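Local coordinates for protein putative amidohydrolase (Unidentified, PDB 3MKV) that probably acts as a zinc-dependent prolidase of the amidohydrolase superfamily, hydrolysing dipeptides with a C-terminal proline, at residues R243-R246 with T251-H254; A271-T276 with E312-A317; G318-F323 with S359-G364. All blocks are in the same frame, centred on the assembly; numbering follows the deposited sequence. Where two conformers were deposited one is given.

Interaction 1 (R243-R246 with T251-H254). With ZN (zinc ion), chain J.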
# COMPACT_ATOMS: atom_id res chain seq x y z
N ARG A 243 -12.87 36.89 3.15
CA ARG A 243 -13.48 35.56 3.32
C ARG A 243 -12.90 34.84 4.53
O ARG A 243 -13.61 34.17 5.29
CB ARG A 243 -13.32 34.71 2.06
CG ARG A 243 -11.91 34.69 1.51
CD ARG A 243 -11.87 34.16 0.07
NE ARG A 243 -12.55 32.88 -0.06
CZ ARG A 243 -11.96 31.69 0.02
NH1 ARG A 243 -10.65 31.59 0.23
NH2 ARG A 243 -12.69 30.59 -0.13
N ALA A 244 -11.59 35.00 4.71
CA ALA A 244 -10.89 34.46 5.85
C ALA A 244 -11.50 34.95 7.15
O ALA A 244 -11.75 34.18 8.07
CB ALA A 244 -9.41 34.85 5.78
N VAL A 245 -11.74 36.25 7.23
CA VAL A 245 -12.33 36.83 8.43
C VAL A 245 -13.77 36.37 8.67
O VAL A 245 -14.17 36.17 9.82
CB VAL A 245 -12.23 38.36 8.42
CG1 VAL A 245 -13.15 38.96 9.46
CG2 VAL A 245 -10.80 38.76 8.70
N ARG A 246 -14.56 36.21 7.61
CA ARG A 246 -15.94 35.76 7.73
C ARG A 246 -15.98 34.30 8.15
O ARG A 246 -16.98 33.81 8.64
CB ARG A 246 -16.68 35.91 6.40
CG ARG A 246 -17.11 37.32 6.07
CD ARG A 246 -17.94 37.35 4.79
NE ARG A 246 -17.12 37.56 3.60
CZ ARG A 246 -16.82 36.62 2.70
NH1 ARG A 246 -16.07 36.93 1.65
NH2 ARG A 246 -17.27 35.38 2.86
N THR A 251 -6.15 36.35 13.28
CA THR A 251 -5.17 37.32 12.80
C THR A 251 -4.89 37.11 11.32
O THR A 251 -4.87 35.98 10.84
CB THR A 251 -3.84 37.37 13.65
OG1 THR A 251 -2.99 36.25 13.36
CG2 THR A 251 -4.15 37.40 15.14
N ILE A 252 -4.71 38.23 10.62
CA ILE A 252 -4.40 38.23 9.20
C ILE A 252 -2.97 38.68 8.99
O ILE A 252 -2.50 39.62 9.64
CB ILE A 252 -5.30 39.20 8.45
CG1 ILE A 252 -6.78 38.78 8.55
CG2 ILE A 252 -4.84 39.33 7.01
CD1 ILE A 252 -7.13 37.52 7.75
N GLU A 253 -2.27 38.01 8.09
CA GLU A 253 -0.85 38.22 7.95
C GLU A 253 -0.55 38.96 6.65
O GLU A 253 -1.00 38.55 5.57
CB GLU A 253 -0.09 36.88 8.00
CG GLU A 253 -0.42 36.02 9.22
CD GLU A 253 -0.14 36.71 10.55
OE1 GLU A 253 1.04 37.06 10.81
OE2 GLU A 253 -1.10 36.88 11.34
N HIS A 254 0.21 40.04 6.77
CA HIS A 254 0.58 40.87 5.63
C HIS A 254 -0.53 41.86 5.33
O HIS A 254 -0.45 43.02 5.74
CB HIS A 254 0.91 40.00 4.41
CG HIS A 254 1.88 38.90 4.70
ND1 HIS A 254 3.12 39.13 5.27
CD2 HIS A 254 1.81 37.56 4.50
CE1 HIS A 254 3.77 37.98 5.40
NE2 HIS A 254 2.99 37.02 4.94
ZN ZN J . 3.14 34.58 4.75
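No flat group enters the contact of A244 and V245 with I252, but the strand carries one to the metal: one face of the H254 imidazole lies against E253 CB, 4.0 Å above its plane and toward the rim, while the zinc ion is bound by H254 NE2 at 2.5 Å. H234 binds the same ion. The helix contact itself is apolar. I252 CD1 touches A244 CB at 4.0 Å and, equally far off, V245 CG2; the V245 and I252 side chains cross at about a right angle. The I252 torsions (chi1 -63°, chi2 -71°) fold CD1 into the angle between these two methyls. Helix 238-246 and strand 251-254 are the last two elements of a beta-alpha-beta unit begun by strand 232-235, part of the TIM barrel, in which I252 faces the outer helical layer. T251 turns the other way. Its OG1 donates to E253 OE2 over 2.8 Å, nearly along the C-O axis of that oxygen. R106 forms a salt bridge with E253 OE2, and the other carboxylate oxygen meets H65, a ligand of the second zinc, making E253 a second-shell residue of the metal centre.

Interaction 2 (A271-T276 with E312-A317). With SO4 (sulfate ion), chain L.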
# COMPACT_ATOMS: atom_id res chain seq x y z
N ALA A 271 -10.82 41.43 14.52
CA ALA A 271 -9.65 40.71 14.03
C ALA A 271 -8.40 41.61 14.04
O ALA A 271 -8.52 42.83 14.05
CB ALA A 271 -9.91 40.15 12.63
N TYR A 272 -7.22 41.00 14.01
CA TYR A 272 -5.97 41.75 13.93
C TYR A 272 -5.26 41.52 12.62
O TYR A 272 -5.37 40.45 12.01
CB TYR A 272 -5.01 41.32 15.03
CG TYR A 272 -5.57 41.31 16.43
CD1 TYR A 272 -5.21 42.28 17.35
CD2 TYR A 272 -6.41 40.29 16.85
CE1 TYR A 272 -5.71 42.26 18.65
CE2 TYR A 272 -6.91 40.26 18.14
CZ TYR A 272 -6.56 41.25 19.03
OH TYR A 272 -7.05 41.23 20.32
N VAL A 273 -4.51 42.54 12.18
CA VAL A 273 -3.61 42.37 11.05
C VAL A 273 -2.15 42.51 11.47
O VAL A 273 -1.81 43.28 12.37
CB VAL A 273 -3.91 43.36 9.88
CG1 VAL A 273 -3.00 43.06 8.71
CG2 VAL A 273 -5.37 43.22 9.44
N VAL A 274 -1.29 41.75 10.82
CA VAL A 274 0.14 41.79 11.10
C VAL A 274 0.91 42.03 9.80
O VAL A 274 1.19 41.08 9.05
CB VAL A 274 0.66 40.47 11.73
CG1 VAL A 274 2.12 40.63 12.09
CG2 VAL A 274 -0.18 40.09 12.95
N PRO A 275 1.24 43.30 9.54
CA PRO A 275 2.00 43.70 8.36
C PRO A 275 3.43 43.22 8.52
O PRO A 275 3.93 43.16 9.63
CB PRO A 275 1.96 45.24 8.43
CG PRO A 275 0.86 45.58 9.42
CD PRO A 275 0.88 44.44 10.39
N THR A 276 4.08 42.89 7.41
CA THR A 276 5.46 42.42 7.47
C THR A 276 6.32 43.11 6.42
O THR A 276 7.01 42.45 5.63
CB THR A 276 5.52 40.88 7.33
OG1 THR A 276 4.94 40.48 6.08
CG2 THR A 276 4.74 40.21 8.48
N GLU A 312 -1.69 53.16 6.39
CA GLU A 312 -2.55 54.35 6.47
C GLU A 312 -4.01 53.94 6.41
O GLU A 312 -4.82 54.38 7.23
CB GLU A 312 -2.22 55.32 5.33
CG GLU A 312 -0.80 55.88 5.37
CD GLU A 312 -0.34 56.41 4.02
OE1 GLU A 312 -1.13 56.34 3.05
OE2 GLU A 312 0.81 56.89 3.92
N ILE A 313 -4.34 53.09 5.44
CA ILE A 313 -5.68 52.51 5.29
C ILE A 313 -6.16 51.82 6.57
O ILE A 313 -7.31 51.98 6.98
CB ILE A 313 -5.74 51.51 4.10
CG1 ILE A 313 -5.65 52.25 2.77
CG2 ILE A 313 -7.00 50.63 4.16
CD1 ILE A 313 -5.63 51.32 1.56
N MET A 314 -5.28 51.05 7.21
CA MET A 314 -5.69 50.26 8.37
C MET A 314 -5.85 51.12 9.61
O MET A 314 -6.73 50.87 10.44
CB MET A 314 -4.70 49.11 8.63
CG MET A 314 -4.93 47.89 7.74
SD MET A 314 -3.73 46.55 7.97
CE MET A 314 -2.28 47.20 7.15
N LYS A 315 -5.01 52.14 9.73
CA LYS A 315 -5.11 53.07 10.86
C LYS A 315 -6.42 53.85 10.78
O LYS A 315 -7.19 53.91 11.74
CB LYS A 315 -3.93 54.04 10.85
CG LYS A 315 -4.00 55.08 11.94
CD LYS A 315 -2.83 56.03 11.87
CE LYS A 315 -2.87 57.08 12.98
NZ LYS A 315 -1.62 57.90 13.03
N ARG A 316 -6.66 54.44 9.62
CA ARG A 316 -7.89 55.15 9.34
C ARG A 316 -9.09 54.30 9.74
O ARG A 316 -10.09 54.81 10.25
CB ARG A 316 -7.95 55.49 7.85
CG ARG A 316 -9.04 56.48 7.44
CD ARG A 316 -9.00 56.68 5.94
NE ARG A 316 -7.68 57.15 5.50
CZ ARG A 316 -7.04 56.72 4.42
NH1 ARG A 316 -7.59 55.79 3.64
NH2 ARG A 316 -5.85 57.21 4.12
N ALA A 317 -8.98 53.00 9.52
CA ALA A 317 -10.07 52.08 9.83
C ALA A 317 -10.13 51.69 11.31
O ALA A 317 -11.13 51.14 11.78
CB ALA A 317 -9.97 50.85 8.96
S SO4 L . -9.48 39.03 21.25
O1 SO4 L . -8.04 38.84 21.36
O2 SO4 L . -10.06 39.14 22.58
O3 SO4 L . -9.74 40.25 20.49
O4 SO4 L . -10.09 37.89 20.57
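V273 meets the sulfur of M314 at the tightest point of this contact, where V273 CG1 lies 3.6 Å from M314 SD and V273 CB is hardly farther. The two side chains cross at about a right angle, and SD sits against the valine isopropyl group, nearer CG1 than CG2. Past the sulfur the packing is looser: M314 CE stands 4.2 Å from P275 CG, the methionine and the proline ring running past each other in opposite directions. A bend at the last M314 torsion (chi3 -75°) turns the methyl toward P275. All three touching residues are buried, and no hydrogen bond links the segments. On the solvent side of helix 307-317, K315 and R316 form salt bridges with E350 and D260 respectively. The strand also has a polar end away from the helix, where Y272 OH lies 2.8 Å from O1 and 2.9 Å from O3 of a sulfate ion probably taken from the crystallisation liquor. R250 holds the same sulfate. V273 also touches I252 of the neighbouring strand. Strand 272-274 is backed from outside by helix 307-317, the last of several helices before segment 318-323: an inner strand covered by an outer helix, as in the (beta/alpha)8 barrel of amidohydrolases.

Interaction 3 (G318-F323 with S359-G364)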
# COMPACT_ATOMS: atom_id res chain seq x y z
N GLY A 318 -9.05 51.96 12.04
CA GLY A 318 -8.98 51.58 13.45
C GLY A 318 -8.69 50.10 13.61
O GLY A 318 -9.11 49.46 14.58
N VAL A 319 -7.95 49.55 12.65
CA VAL A 319 -7.52 48.16 12.72
C VAL A 319 -6.40 47.97 13.74
O VAL A 319 -5.35 48.61 13.66
CB VAL A 319 -7.06 47.64 11.35
CG1 VAL A 319 -6.42 46.26 11.49
CG2 VAL A 319 -8.24 47.58 10.39
N LYS A 320 -6.64 47.09 14.71
CA LYS A 320 -5.60 46.63 15.62
C LYS A 320 -4.47 45.96 14.83
O LYS A 320 -4.65 44.88 14.24
CB LYS A 320 -6.21 45.68 16.65
CG LYS A 320 -7.06 46.38 17.71
CD LYS A 320 -8.31 45.60 18.10
CE LYS A 320 -7.99 44.25 18.73
NZ LYS A 320 -9.17 43.32 18.68
N MET A 321 -3.30 46.60 14.83
CA MET A 321 -2.13 46.11 14.10
C MET A 321 -1.06 45.56 15.04
O MET A 321 -0.76 46.14 16.08
CB MET A 321 -1.52 47.22 13.24
CG MET A 321 -2.30 47.48 11.97
SD MET A 321 -1.52 48.68 10.89
CE MET A 321 -2.04 50.22 11.65
N GLY A 322 -0.48 44.41 14.67
CA GLY A 322 0.59 43.81 15.45
C GLY A 322 1.90 44.02 14.73
O GLY A 322 1.94 44.55 13.64
N PHE A 323 3.00 43.59 15.34
CA PHE A 323 4.32 43.79 14.75
C PHE A 323 4.83 42.47 14.16
O PHE A 323 4.78 41.43 14.82
CB PHE A 323 5.27 44.35 15.80
CG PHE A 323 6.69 44.54 15.33
CD1 PHE A 323 7.16 45.80 15.00
CD2 PHE A 323 7.56 43.46 15.27
CE1 PHE A 323 8.48 45.98 14.59
CE2 PHE A 323 8.88 43.64 14.86
CZ PHE A 323 9.34 44.90 14.52
N SER A 359 0.62 43.21 20.32
CA SER A 359 1.10 41.86 20.08
C SER A 359 0.78 40.92 21.25
O SER A 359 0.39 39.78 21.04
CB SER A 359 2.60 41.87 19.81
OG SER A 359 2.85 42.39 18.52
N ALA A 360 0.93 41.41 22.47
CA ALA A 360 0.61 40.62 23.66
C ALA A 360 -0.87 40.23 23.65
O ALA A 360 -1.25 39.15 24.11
CB ALA A 360 0.94 41.40 24.91
N GLU A 361 -1.69 41.12 23.12
CA GLU A 361 -3.11 40.88 23.04
C GLU A 361 -3.35 39.72 22.07
O GLU A 361 -4.10 38.79 22.37
CB GLU A 361 -3.82 42.15 22.56
CG GLU A 361 -5.11 42.46 23.30
CD GLU A 361 -5.87 43.64 22.69
OE1 GLU A 361 -5.21 44.56 22.13
OE2 GLU A 361 -7.12 43.65 22.77
N VAL A 362 -2.71 39.80 20.91
CA VAL A 362 -2.77 38.73 19.93
C VAL A 362 -2.44 37.35 20.51
O VAL A 362 -2.96 36.34 20.04
CB VAL A 362 -1.82 39.00 18.75
CG1 VAL A 362 -1.75 37.77 17.84
CG2 VAL A 362 -2.27 40.24 17.98
N LEU A 363 -1.58 37.32 21.52
CA LEU A 363 -1.10 36.07 22.09
C LEU A 363 -1.92 35.62 23.28
O LEU A 363 -1.64 34.57 23.87
CB LEU A 363 0.36 36.21 22.54
CG LEU A 363 1.41 36.63 21.51
CD1 LEU A 363 2.73 36.94 22.19
CD2 LEU A 363 1.62 35.53 20.48
N GLY A 364 -2.92 36.41 23.64
CA GLY A 364 -3.75 36.12 24.81
C GLY A 364 -2.95 36.32 26.08
O GLY A 364 -3.16 35.62 27.08
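S359 approaches the backbone of G322 and F323 where the end of helix 348-362 backs the closing part of the TIM barrel. Segment 318-323 is not a regular strand by its geometry, yet K320 bonds through its backbone to V273 on one flank and F323 to L64 beyond the end of strand 56-63, consistent with the place of the eighth barrel strand. Both G318 and G364 end helices in Schellman motifs, and in the second of these G364 N bonds to E361 O at 2.9 Å. Hydrogen bonding across the contact is slight: F323 N donates to S359 OG over 3.4 Å, a weak but nearly straight bond (170°). The same hydroxyl has a stronger partner in S354 O, five residues earlier in the same helix. Close packing accompanies this bond. G322 has no side chain, and its CA comes within 5.0 Å of S359 CA and 4.1 Å of S359 OG. F323 CB lies near the hydroxyl too, but the ring, with CG anti to the backbone N (chi1 177°), leads away to stack on F339. K320 and E361, both partly exposed, form the charged part of the contact. Their side chains cross at about a right angle, with K320 CE 4.2 Å from E361 OE2. The ammonium group bonds to G270 O and lies over the Y272 ring as a cation-pi partner, while E361 OE2 has a weak hydrogen bond with Y272 OH. Across the segments, K320 NZ stays 4.6 Å from E361 OE2, beyond a salt bridge.

Interactions 1, 2 and 3 lie in series along the chain, in the second half of one barrel. Interactions 1 and 2 have centres about 11 Å apart and share a parallel sheet: H254 N probably bonds to V274 O at 2.7 Å, which ties the zinc-binding strand to its neighbour. Interaction 3 continues the wall, since V273 O and G322 N stand 2.9 Å apart, and M314 O and V319 N, 2.8 Å apart, join helix 307-317 to segment 318-323. Interactions 1 and 3 meet where T251 CG2 packs on V362 CG1 at 3.6 Å. H254 reaches the zinc directly, whereas the nearest side-chain atoms of V273 and F323 lie about 11 Å and about 13 Å, respectively, from a bound zinc ion.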